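Local coordinates for N-terminal acetyltransferase B complex subunit NAT3 (Candida albicans, PDB 5K04), which catalyses acetylation of protein N-termini as the GNAT-family catalytic subunit of the NatB complex, taking the acetyl group from acetyl-CoA, at the interface of chains B and A. Residues are numbered along the deposited sequence; one frame, centred on the assembly and turned at random. Chains: chain A, N-terminal acetyltransferase B complex subunit NAT3; chain B, Uncharacterized protein.

The interface of chains B and A. Residues chain B 214, 490-491, 495; chain A 6-8, 36, 40.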
ATOM      1  N   GLU B 214     -15.351  -1.432  18.474  1.00 48.12           N
ATOM      2  CA  GLU B 214     -14.458  -2.590  18.459  1.00 44.82           C
ATOM      3  C   GLU B 214     -14.955  -3.690  19.396  1.00 41.57           C
ATOM      4  O   GLU B 214     -15.001  -4.867  19.026  1.00 35.90           O
ATOM      5  CB  GLU B 214     -13.044  -2.132  18.845  1.00 38.82           C
ATOM      6  CG  GLU B 214     -11.984  -3.205  18.853  1.00 42.44           C
ATOM      7  CD  GLU B 214     -11.448  -3.566  17.458  1.00 41.11           C
ATOM      8  OE1 GLU B 214     -11.319  -2.674  16.591  1.00 30.66           O
ATOM      9  OE2 GLU B 214     -11.153  -4.762  17.245  1.00 42.39           O
ATOM     10  N   ASN B 490      -5.877  -0.902  20.367  1.00 41.39           N
ATOM     11  CA  ASN B 490      -6.865  -1.012  19.282  1.00 46.70           C
ATOM     12  C   ASN B 490      -6.287  -0.913  17.874  1.00 41.52           C
ATOM     13  O   ASN B 490      -6.853  -1.470  16.927  1.00 32.40           O
ATOM     14  CB  ASN B 490      -7.923   0.108  19.408  1.00 37.61           C
ATOM     15  CG  ASN B 490      -9.141  -0.359  20.108  1.00 51.97           C
ATOM     16  OD1 ASN B 490      -9.371  -1.561  20.208  1.00 66.40           O
ATOM     17  ND2 ASN B 490      -9.945   0.565  20.597  1.00 53.75           N
ATOM     18  N   LYS B 491      -5.207  -0.142  17.723  1.00 40.21           N
ATOM     19  CA  LYS B 491      -4.685   0.252  16.427  1.00 38.13           C
ATOM     20  C   LYS B 491      -3.223  -0.088  16.249  1.00 34.22           C
ATOM     21  O   LYS B 491      -2.708   0.040  15.130  1.00 27.13           O
ATOM     22  CB  LYS B 491      -4.851   1.766  16.229  1.00 39.92           C
ATOM     23  CG  LYS B 491      -6.238   2.314  16.546  1.00 39.87           C
ATOM     24  CD  LYS B 491      -7.303   1.766  15.575  1.00 34.71           C
ATOM     25  CE  LYS B 491      -8.641   2.532  15.719  1.00 39.20           C
ATOM     26  NZ  LYS B 491      -9.756   1.850  14.994  1.00 41.21           N
ATOM     27  N   PHE B 495      -0.456  -0.374  12.948  1.00 35.10           N
ATOM     28  CA  PHE B 495       0.707   0.486  12.712  1.00 36.08           C
ATOM     29  C   PHE B 495       1.949  -0.356  12.454  1.00 32.10           C
ATOM     30  O   PHE B 495       2.710  -0.104  11.516  1.00 23.48           O
ATOM     31  CB  PHE B 495       0.971   1.405  13.906  1.00 37.28           C
ATOM     32  CG  PHE B 495      -0.106   2.416  14.177  1.00 37.38           C
ATOM     33  CD1 PHE B 495      -1.108   2.669  13.257  1.00 43.85           C
ATOM     34  CD2 PHE B 495      -0.103   3.121  15.368  1.00 41.08           C
ATOM     35  CE1 PHE B 495      -2.088   3.603  13.521  1.00 46.11           C
ATOM     36  CE2 PHE B 495      -1.091   4.062  15.640  1.00 45.70           C
ATOM     37  CZ  PHE B 495      -2.081   4.299  14.717  1.00 39.69           C
TER
ATOM     38  N   PRO A   6     -14.394  -0.293  12.582  1.00 40.74           N
ATOM     39  CA  PRO A   6     -13.291   0.600  12.903  1.00 35.80           C
ATOM     40  C   PRO A   6     -12.250   0.569  11.807  1.00 40.95           C
ATOM     41  O   PRO A   6     -11.945  -0.485  11.236  1.00 23.85           O
ATOM     42  CB  PRO A   6     -12.735   0.031  14.210  1.00 31.24           C
ATOM     43  CG  PRO A   6     -13.846  -0.799  14.767  1.00 36.40           C
ATOM     44  CD  PRO A   6     -14.530  -1.379  13.568  1.00 37.90           C
ATOM     45  N   PHE A   7     -11.699   1.745  11.538  1.00 37.63           N
ATOM     46  CA  PHE A   7     -10.660   1.896  10.548  1.00 37.72           C
ATOM     47  C   PHE A   7      -9.327   1.455  11.141  1.00 39.76           C
ATOM     48  O   PHE A   7      -9.039   1.689  12.323  1.00 28.27           O
ATOM     49  CB  PHE A   7     -10.613   3.351  10.088  1.00 37.26           C
ATOM     50  CG  PHE A   7      -9.772   3.587   8.879  1.00 40.88           C
ATOM     51  CD1 PHE A   7      -8.420   3.844   9.008  1.00 35.27           C
ATOM     52  CD2 PHE A   7     -10.339   3.597   7.606  1.00 37.36           C
ATOM     53  CE1 PHE A   7      -7.628   4.100   7.892  1.00 37.73           C
ATOM     54  CE2 PHE A   7      -9.552   3.849   6.491  1.00 45.24           C
ATOM     55  CZ  PHE A   7      -8.189   4.094   6.634  1.00 43.00           C
ATOM     56  N   GLN A   8      -8.531   0.787  10.317  1.00 43.65           N
ATOM     57  CA  GLN A   8      -7.195   0.360  10.681  1.00 39.71           C
ATOM     58  C   GLN A   8      -6.238   0.817   9.593  1.00 43.78           C
ATOM     59  O   GLN A   8      -6.606   0.908   8.419  1.00 30.68           O
ATOM     60  CB  GLN A   8      -7.108  -1.174  10.866  1.00 35.95           C
ATOM     61  CG  GLN A   8      -8.073  -1.754  11.908  1.00 32.82           C
ATOM     62  CD  GLN A   8      -7.587  -1.556  13.344  1.00 38.16           C
ATOM     63  OE1 GLN A   8      -6.438  -1.168  13.578  1.00 21.98           O
ATOM     64  NE2 GLN A   8      -8.465  -1.839  14.313  1.00 41.56           N
ATOM     65  N   LEU A  36      -6.142   8.127  14.250  1.00 34.38           N
ATOM     66  CA  LEU A  36      -6.279   6.844  14.930  1.00 41.41           C
ATOM     67  C   LEU A  36      -5.690   6.880  16.330  1.00 41.98           C
ATOM     68  O   LEU A  36      -6.133   6.126  17.200  1.00 26.51           O
ATOM     69  CB  LEU A  36      -5.617   5.732  14.122  1.00 32.08           C
ATOM     70  CG  LEU A  36      -6.275   5.478  12.764  1.00 37.34           C
ATOM     71  CD1 LEU A  36      -5.378   4.590  11.934  1.00 34.87           C
ATOM     72  CD2 LEU A  36      -7.662   4.856  12.891  1.00 34.04           C
ATOM     73  N   PRO A  40      -9.557   7.568  18.060  1.00 41.44           N
ATOM     74  CA  PRO A  40      -9.684   6.296  17.320  1.00 29.12           C
ATOM     75  C   PRO A  40     -11.113   5.884  17.014  1.00 37.62           C
ATOM     76  O   PRO A  40     -11.340   5.199  16.005  1.00 28.81           O
ATOM     77  CB  PRO A  40      -8.994   5.276  18.240  1.00 33.38           C
ATOM     78  CG  PRO A  40      -8.840   5.954  19.576  1.00 36.04           C
ATOM     79  CD  PRO A  40      -8.827   7.420  19.338  1.00 33.79           C
TER
HETATM   80  O   HOH W   1     -12.167   3.182  14.682  1.00 17.12           O
HETATM   81  O   HOH W   2      -4.766  -2.636  15.075  1.00 19.02           O
HETATM   82  O   HOH W   3     -10.772  -3.296  14.314  1.00 31.93           O
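The start of helix 489-503 of chain B, with B:Glu214 at the head of helix 213-225, packs against the end of strand 3-6 of chain A, the loop that follows it, helix 29-38 and the 3-10 turn 40-42. B:Lys491 is the main intruder. Its chain bends at chi2 (-65°) and then runs extended between A:Gln8 on one flank and A:Leu36 and A:Pro40 on the other; B:Lys491 CE lies 3.7 Å from CB of A:Pro40. At the tip, the side-chain amine nitrogen NZ of B:Lys491 hydrogen-bonds the backbone O of A:Phe7 at 2.8 Å, tilted 19° from the carbonyl plane, and a water links it to the backbone O of A:Pro40. A:Gln8 answers from chain A, crossing B:Lys491 at about a right angle. The amide A:Gln8 NE2 donates to the backbone O of B:Asn490 (3.1 Å), which lies almost in the amide plane. A water joins that same carbonyl to A:Gln8 OE1, so both ends of the amide have partners, and the bond from NE2 to a carbonyl supports the modelled orientation of the amide. On the B:Glu214 side, carboxylate OE1 of B:Glu214 rests 3.6 Å from CG of A:Pro6. Farther along the helix, A:Leu36 CD1 meets the ring edge of B:Phe495 at CE1 (3.8 Å). Pairing side-chain donors with backbone carbonyls in both directions, this patch helps dock the catalytic subunit NAT3 on its auxiliary subunit MDM20 within the NatB complex.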